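Local atomic coordinates of phytase (Citrobacter braakii, PDB entry 3ZHC), a protein that is a phytase of the histidine phosphatase superfamily (branch 2), built around a mixed beta sheet flanked by helices. Residues F356-Q370 / N407-R419. The protein carries 2 engineered substitutions. Sequence-based numbering, arbitrary orientation. Where two conformers were deposited one is given.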
loop_
_atom_site.group_PDB
_atom_site.type_symbol
_atom_site.label_atom_id
_atom_site.label_comp_id
_atom_site.label_asym_id
_atom_site.label_seq_id
_atom_site.Cartn_x
_atom_site.Cartn_y
_atom_site.Cartn_z
ATOM N N PHE B 356 21.373 -10.236 3.144
ATOM C CA PHE B 356 22.103 -9.591 4.229
ATOM C C PHE B 356 23.554 -9.448 3.759
ATOM O O PHE B 356 24.251 -10.448 3.599
ATOM C CB PHE B 356 22.017 -10.421 5.508
ATOM C CG PHE B 356 20.607 -10.643 5.998
ATOM C CD1 PHE B 356 19.841 -11.720 5.515
ATOM C CD2 PHE B 356 20.035 -9.788 6.940
ATOM C CE1 PHE B 356 18.507 -11.933 5.976
ATOM C CE2 PHE B 356 18.713 -9.995 7.404
ATOM C CZ PHE B 356 17.955 -11.071 6.913
ATOM N N GLU B 357 23.987 -8.201 3.535
ATOM C CA GLU B 357 25.322 -7.872 3.026
ATOM C C GLU B 357 26.197 -7.248 4.102
ATOM O O GLU B 357 25.771 -6.328 4.753
ATOM C CB GLU B 357 25.202 -6.876 1.878
ATOM C CG GLU B 357 24.545 -7.421 0.616
ATOM C CD GLU B 357 24.130 -6.329 -0.359
ATOM O OE1 GLU B 357 24.525 -5.156 -0.182
ATOM O OE2 GLU B 357 23.396 -6.644 -1.314
ATOM N N LYS B 358 27.419 -7.772 4.272
ATOM C CA LYS B 358 28.417 -7.211 5.201
ATOM C C LYS B 358 29.395 -6.350 4.394
ATOM O O LYS B 358 30.163 -6.875 3.578
ATOM C CB LYS B 358 29.167 -8.297 5.951
ATOM C CG LYS B 358 30.132 -7.772 7.040
ATOM C CD LYS B 358 30.768 -8.920 7.759
ATOM C CE LYS B 358 31.764 -8.477 8.760
ATOM N NZ LYS B 358 32.536 -9.655 9.312
ATOM N N TRP B 359 29.347 -5.033 4.635
ATOM C CA TRP B 359 30.225 -4.058 4.002
ATOM C C TRP B 359 31.271 -3.554 5.006
ATOM O O TRP B 359 30.934 -3.285 6.174
ATOM C CB TRP B 359 29.415 -2.874 3.488
ATOM C CG TRP B 359 28.525 -3.198 2.371
ATOM C CD1 TRP B 359 27.248 -3.676 2.449
ATOM C CD2 TRP B 359 28.828 -3.073 0.983
ATOM N NE1 TRP B 359 26.733 -3.857 1.187
ATOM C CE2 TRP B 359 27.681 -3.493 0.264
ATOM C CE3 TRP B 359 29.962 -2.642 0.266
ATOM C CZ2 TRP B 359 27.630 -3.500 -1.145
ATOM C CZ3 TRP B 359 29.915 -2.645 -1.149
ATOM C CH2 TRP B 359 28.755 -3.073 -1.831
ATOM N N LYS B 360 32.533 -3.430 4.557
ATOM C CA LYS B 360 33.619 -2.864 5.375
ATOM C C LYS B 360 33.912 -1.467 4.849
ATOM O O LYS B 360 34.174 -1.302 3.653
ATOM C CB LYS B 360 34.890 -3.712 5.317
ATOM C CG LYS B 360 36.010 -3.233 6.305
ATOM C CD LYS B 360 37.312 -4.039 6.187
ATOM C CE LYS B 360 38.113 -3.664 4.919
ATOM N NZ LYS B 360 39.483 -4.324 4.873
ATOM N N ARG B 361 33.863 -0.468 5.736
ATOM C CA ARG B 361 34.224 0.907 5.382
ATOM C C ARG B 361 35.747 0.942 5.382
ATOM O O ARG B 361 36.374 0.608 6.393
ATOM C CB ARG B 361 33.651 1.888 6.380
ATOM C CG ARG B 361 33.921 3.381 6.084
ATOM C CD ARG B 361 33.545 4.250 7.303
ATOM N NE ARG B 361 32.176 4.752 7.297
ATOM C CZ ARG B 361 31.518 5.201 8.378
ATOM N NH1 ARG B 361 32.084 5.214 9.610
ATOM N NH2 ARG B 361 30.268 5.643 8.236
ATOM N N THR B 362 36.334 1.337 4.245
ATOM C CA THR B 362 37.808 1.363 4.059
ATOM C C THR B 362 38.540 2.314 5.002
ATOM O O THR B 362 39.601 1.959 5.534
ATOM C CB THR B 362 38.192 1.771 2.604
ATOM O OG1 THR B 362 37.427 1.011 1.669
ATOM C CG2 THR B 362 39.693 1.550 2.345
ATOM N N SER B 363 37.971 3.510 5.202
ATOM C CA SER B 363 38.621 4.583 6.011
ATOM C C SER B 363 38.951 4.212 7.472
ATOM O O SER B 363 39.953 4.709 8.024
ATOM C CB SER B 363 37.775 5.867 5.982
ATOM O OG SER B 363 36.472 5.622 6.471
ATOM N N ASP B 364 38.129 3.353 8.090
ATOM C CA ASP B 364 38.361 2.899 9.509
ATOM C C ASP B 364 38.183 1.371 9.771
ATOM O O ASP B 364 38.232 0.933 10.928
ATOM C CB ASP B 364 37.474 3.729 10.474
ATOM C CG ASP B 364 35.989 3.686 10.113
ATOM O OD1 ASP B 364 35.611 2.883 9.232
ATOM O OD2 ASP B 364 35.202 4.460 10.715
ATOM N N ASN B 365 37.991 0.582 8.702
ATOM C CA ASN B 365 37.761 -0.879 8.795
ATOM C C ASN B 365 36.546 -1.282 9.694
ATOM O O ASN B 365 36.549 -2.355 10.305
ATOM C CB ASN B 365 39.069 -1.596 9.198
ATOM C CG ASN B 365 40.236 -1.293 8.219
ATOM O OD1 ASN B 365 40.032 -0.726 7.127
ATOM N ND2 ASN B 365 41.447 -1.670 8.612
ATOM N N THR B 366 35.525 -0.400 9.741
ATOM C CA THR B 366 34.279 -0.643 10.475
ATOM C C THR B 366 33.324 -1.461 9.610
ATOM O O THR B 366 33.182 -1.184 8.414
ATOM C CB THR B 366 33.562 0.670 10.883
ATOM O OG1 THR B 366 33.452 1.522 9.752
ATOM C CG2 THR B 366 34.331 1.391 11.966
ATOM N N ASP B 367 32.666 -2.453 10.219
ATOM C CA ASP B 367 31.750 -3.367 9.503
ATOM C C ASP B 367 30.282 -2.922 9.626
ATOM O O ASP B 367 29.806 -2.603 10.721
ATOM C CB ASP B 367 31.924 -4.784 10.018
ATOM C CG ASP B 367 33.361 -5.308 9.827
ATOM O OD1 ASP B 367 33.946 -5.103 8.731
ATOM O OD2 ASP B 367 33.894 -5.929 10.772
ATOM N N TRP B 368 29.585 -2.911 8.477
ATOM C CA TRP B 368 28.190 -2.479 8.368
ATOM C C TRP B 368 27.356 -3.524 7.623
ATOM O O TRP B 368 27.880 -4.240 6.769
ATOM C CB TRP B 368 28.119 -1.120 7.660
ATOM C CG TRP B 368 29.052 -0.106 8.297
ATOM C CD1 TRP B 368 30.380 0.083 8.007
ATOM C CD2 TRP B 368 28.734 0.830 9.333
ATOM N NE1 TRP B 368 30.904 1.080 8.790
ATOM C CE2 TRP B 368 29.922 1.562 9.614
ATOM C CE3 TRP B 368 27.563 1.135 10.045
ATOM C CZ2 TRP B 368 29.968 2.580 10.585
ATOM C CZ3 TRP B 368 27.609 2.149 11.015
ATOM C CH2 TRP B 368 28.805 2.857 11.273
ATOM N N VAL B 369 26.060 -3.596 7.960
ATOM C CA VAL B 369 25.131 -4.570 7.381
ATOM C C VAL B 369 24.026 -3.882 6.600
ATOM O O VAL B 369 23.315 -3.051 7.162
ATOM C CB VAL B 369 24.464 -5.462 8.477
ATOM C CG1 VAL B 369 23.506 -6.480 7.840
ATOM C CG2 VAL B 369 25.502 -6.166 9.302
ATOM N N GLN B 370 23.889 -4.227 5.306
ATOM C CA GLN B 370 22.792 -3.730 4.459
ATOM C C GLN B 370 21.840 -4.874 4.164
ATOM O O GLN B 370 22.287 -5.996 3.883
ATOM C CB GLN B 370 23.302 -3.137 3.140
ATOM C CG GLN B 370 22.226 -2.272 2.450
ATOM C CD GLN B 370 22.727 -1.577 1.237
ATOM O OE1 GLN B 370 23.252 -2.210 0.322
ATOM N NE2 GLN B 370 22.568 -0.247 1.201
ATOM N N ASN B 407 24.773 4.161 9.360
ATOM C CA ASN B 407 25.617 4.887 8.374
ATOM C C ASN B 407 24.934 6.103 7.817
ATOM O O ASN B 407 23.745 6.327 8.054
ATOM C CB ASN B 407 25.982 3.963 7.150
ATOM C CG ASN B 407 27.264 3.244 7.303
ATOM O OD1 ASN B 407 27.515 2.281 6.588
ATOM N ND2 ASN B 407 28.105 3.695 8.214
ATOM N N SER B 408 25.700 6.900 7.061
ATOM C CA SER B 408 25.146 8.013 6.273
ATOM C C SER B 408 24.304 7.430 5.127
ATOM O O SER B 408 23.311 8.038 4.708
ATOM C CB SER B 408 26.252 8.911 5.719
ATOM O OG SER B 408 27.148 8.175 4.884
ATOM N N GLN B 409 24.723 6.246 4.630
ATOM C CA GLN B 409 24.004 5.484 3.604
ATOM C C GLN B 409 22.973 4.424 4.191
ATOM O O GLN B 409 22.614 3.463 3.507
ATOM C CB GLN B 409 25.024 4.812 2.662
ATOM C CG GLN B 409 24.509 4.559 1.222
ATOM C CD GLN B 409 25.623 4.116 0.255
ATOM O OE1 GLN B 409 26.751 3.780 0.678
ATOM N NE2 GLN B 409 25.309 4.113 -1.054
ATOM N N GLY B 410 22.522 4.614 5.442
ATOM C CA GLY B 410 21.447 3.773 6.054
ATOM C C GLY B 410 21.758 2.368 6.585
ATOM O O GLY B 410 20.861 1.693 7.116
ATOM N N MET B 411 23.002 1.923 6.449
ATOM C CA MET B 411 23.405 0.581 6.909
ATOM C C MET B 411 23.563 0.505 8.421
ATOM O O MET B 411 24.053 1.441 9.042
ATOM C CB MET B 411 24.732 0.159 6.287
ATOM C CG MET B 411 24.799 0.219 4.777
ATOM S SD MET B 411 26.347 -0.469 4.227
ATOM C CE MET B 411 26.392 0.072 2.521
ATOM N N CYS B 412 23.145 -0.623 8.994
ATOM C CA CYS B 412 23.278 -0.871 10.411
ATOM C C CYS B 412 24.734 -1.224 10.698
ATOM O O CYS B 412 25.400 -1.790 9.847
ATOM C CB CYS B 412 22.342 -2.014 10.806
ATOM S SG CYS B 412 22.269 -2.373 12.512
ATOM N N SER B 413 25.234 -0.881 11.893
ATOM C CA SER B 413 26.605 -1.283 12.263
ATOM C C SER B 413 26.526 -2.775 12.578
ATOM O O SER B 413 25.452 -3.281 12.956
ATOM C CB SER B 413 27.183 -0.477 13.438
ATOM O OG SER B 413 26.607 -0.830 14.679
ATOM N N LEU B 414 27.646 -3.475 12.418
ATOM C CA LEU B 414 27.701 -4.926 12.655
ATOM C C LEU B 414 27.206 -5.320 14.075
ATOM O O LEU B 414 26.388 -6.251 14.205
ATOM C CB LEU B 414 29.120 -5.460 12.406
ATOM C CG LEU B 414 29.324 -6.976 12.409
ATOM C CD1 LEU B 414 28.542 -7.641 11.278
ATOM C CD2 LEU B 414 30.797 -7.290 12.300
ATOM N N LYS B 415 27.686 -4.613 15.117
ATOM C CA LYS B 415 27.280 -4.914 16.507
ATOM C C LYS B 415 25.810 -4.527 16.768
ATOM O O LYS B 415 25.127 -5.204 17.503
ATOM C CB LYS B 415 28.228 -4.256 17.528
ATOM C CG LYS B 415 29.649 -4.857 17.512
ATOM C CD LYS B 415 30.491 -4.419 18.726
ATOM C CE LYS B 415 30.662 -2.905 18.783
ATOM N NZ LYS B 415 31.465 -2.470 19.968
ATOM N N SER B 416 25.347 -3.422 16.145
ATOM C CA SER B 416 23.923 -3.000 16.245
ATOM C C SER B 416 23.006 -4.042 15.601
ATOM O O SER B 416 21.925 -4.325 16.119
ATOM C CB SER B 416 23.660 -1.630 15.584
ATOM O OG SER B 416 24.091 -0.566 16.388
ATOM N N PHE B 417 23.447 -4.595 14.459
ATOM C CA PHE B 417 22.715 -5.660 13.777
ATOM C C PHE B 417 22.645 -6.897 14.668
ATOM O O PHE B 417 21.560 -7.436 14.895
ATOM C CB PHE B 417 23.354 -6.013 12.412
ATOM C CG PHE B 417 22.657 -7.139 11.691
ATOM C CD1 PHE B 417 21.428 -6.917 11.056
ATOM C CD2 PHE B 417 23.216 -8.422 11.650
ATOM C CE1 PHE B 417 20.756 -7.964 10.381
ATOM C CE2 PHE B 417 22.556 -9.475 10.979
ATOM C CZ PHE B 417 21.319 -9.239 10.343
ATOM N N SER B 418 23.806 -7.327 15.173
ATOM C CA SER B 418 23.894 -8.506 16.053
ATOM C C SER B 418 23.084 -8.338 17.350
ATOM O O SER B 418 22.427 -9.265 17.787
ATOM C CB SER B 418 25.351 -8.820 16.388
ATOM O OG SER B 418 25.458 -10.047 17.071
ATOM N N ARG B 419 23.140 -7.146 17.949
ATOM C CA ARG B 419 22.400 -6.868 19.203
ATOM C C ARG B 419 20.874 -6.835 19.008
ATOM O O ARG B 419 20.136 -7.182 19.917
ATOM C CB ARG B 419 22.932 -5.582 19.899
ATOM C CG ARG B 419 24.252 -5.859 20.693
ATOM C CD ARG B 419 24.870 -4.593 21.388
ATOM N NE ARG B 419 23.840 -3.708 21.982
ATOM C CZ ARG B 419 23.365 -2.563 21.437
ATOM N NH1 ARG B 419 23.815 -2.087 20.251
ATOM N NH2 ARG B 419 22.427 -1.874 22.098
#
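Val369 and Cys412 form an antiparallel hydrogen-bonded pair, by which the two-residue strand 412-413 is added to strand 366-375 of the mixed sheet. Val369 N reaches Cys412 O at 2.7 Å, nearly straight at 170°, and Cys412 N returns a more bent bond to Val369 O. A third bond, from Leu414 N to Asp367 O (2.9 Å), carries the pairing into the first turn of helix 414-424, whose N-cap is Ser413: its OG accepts from Ser416 N.

On the sheet face that bears Val369 and Cys412, the packing is apolar. With CG1 anti to the backbone N (chi1 -179°), Val369 sets that methyl centrally over one face of the Phe417 ring, 3.9 Å from its centroid, a CH-pi contact suited to a compact branched residue. Phe356 meets Phe417 rim to rim, and Leu414 lays CD2 against Asp367 CB and CD1 against Val369 CG2. Leu300 and Leu301 of helix 282-301 touch Phe417 and Leu414 in turn.

On the opposite face Trp359, Trp368 and Met411 come together, Trp368 CB packing on Met411 CB. The extended, flexible Met411 chain carries CE over the five-membered ring of Trp359, 4.0 Å from its centroid, while SD lies obliquely in a Met-aromatic contact. Asn407 covers one face of Trp368, and Trp368 CZ2 lies against the Arg361 guanidinium face, toward its rim. As modelled, Asn407 ND2 approaches Arg361 NH2, donor to donor, so the amide's orientation is doubtful. A bond from Trp368 NE1 to Thr366 OG1 (2.8 Å) helps fix the indole's turn; Thr366 OG1 donates to Asp364 OD1.

Backbone bonds thus set the register, while aromatic and aliphatic contacts cover both faces of the strand pair. The disulfide from Cys412 to Cys403 adds a covalent tie.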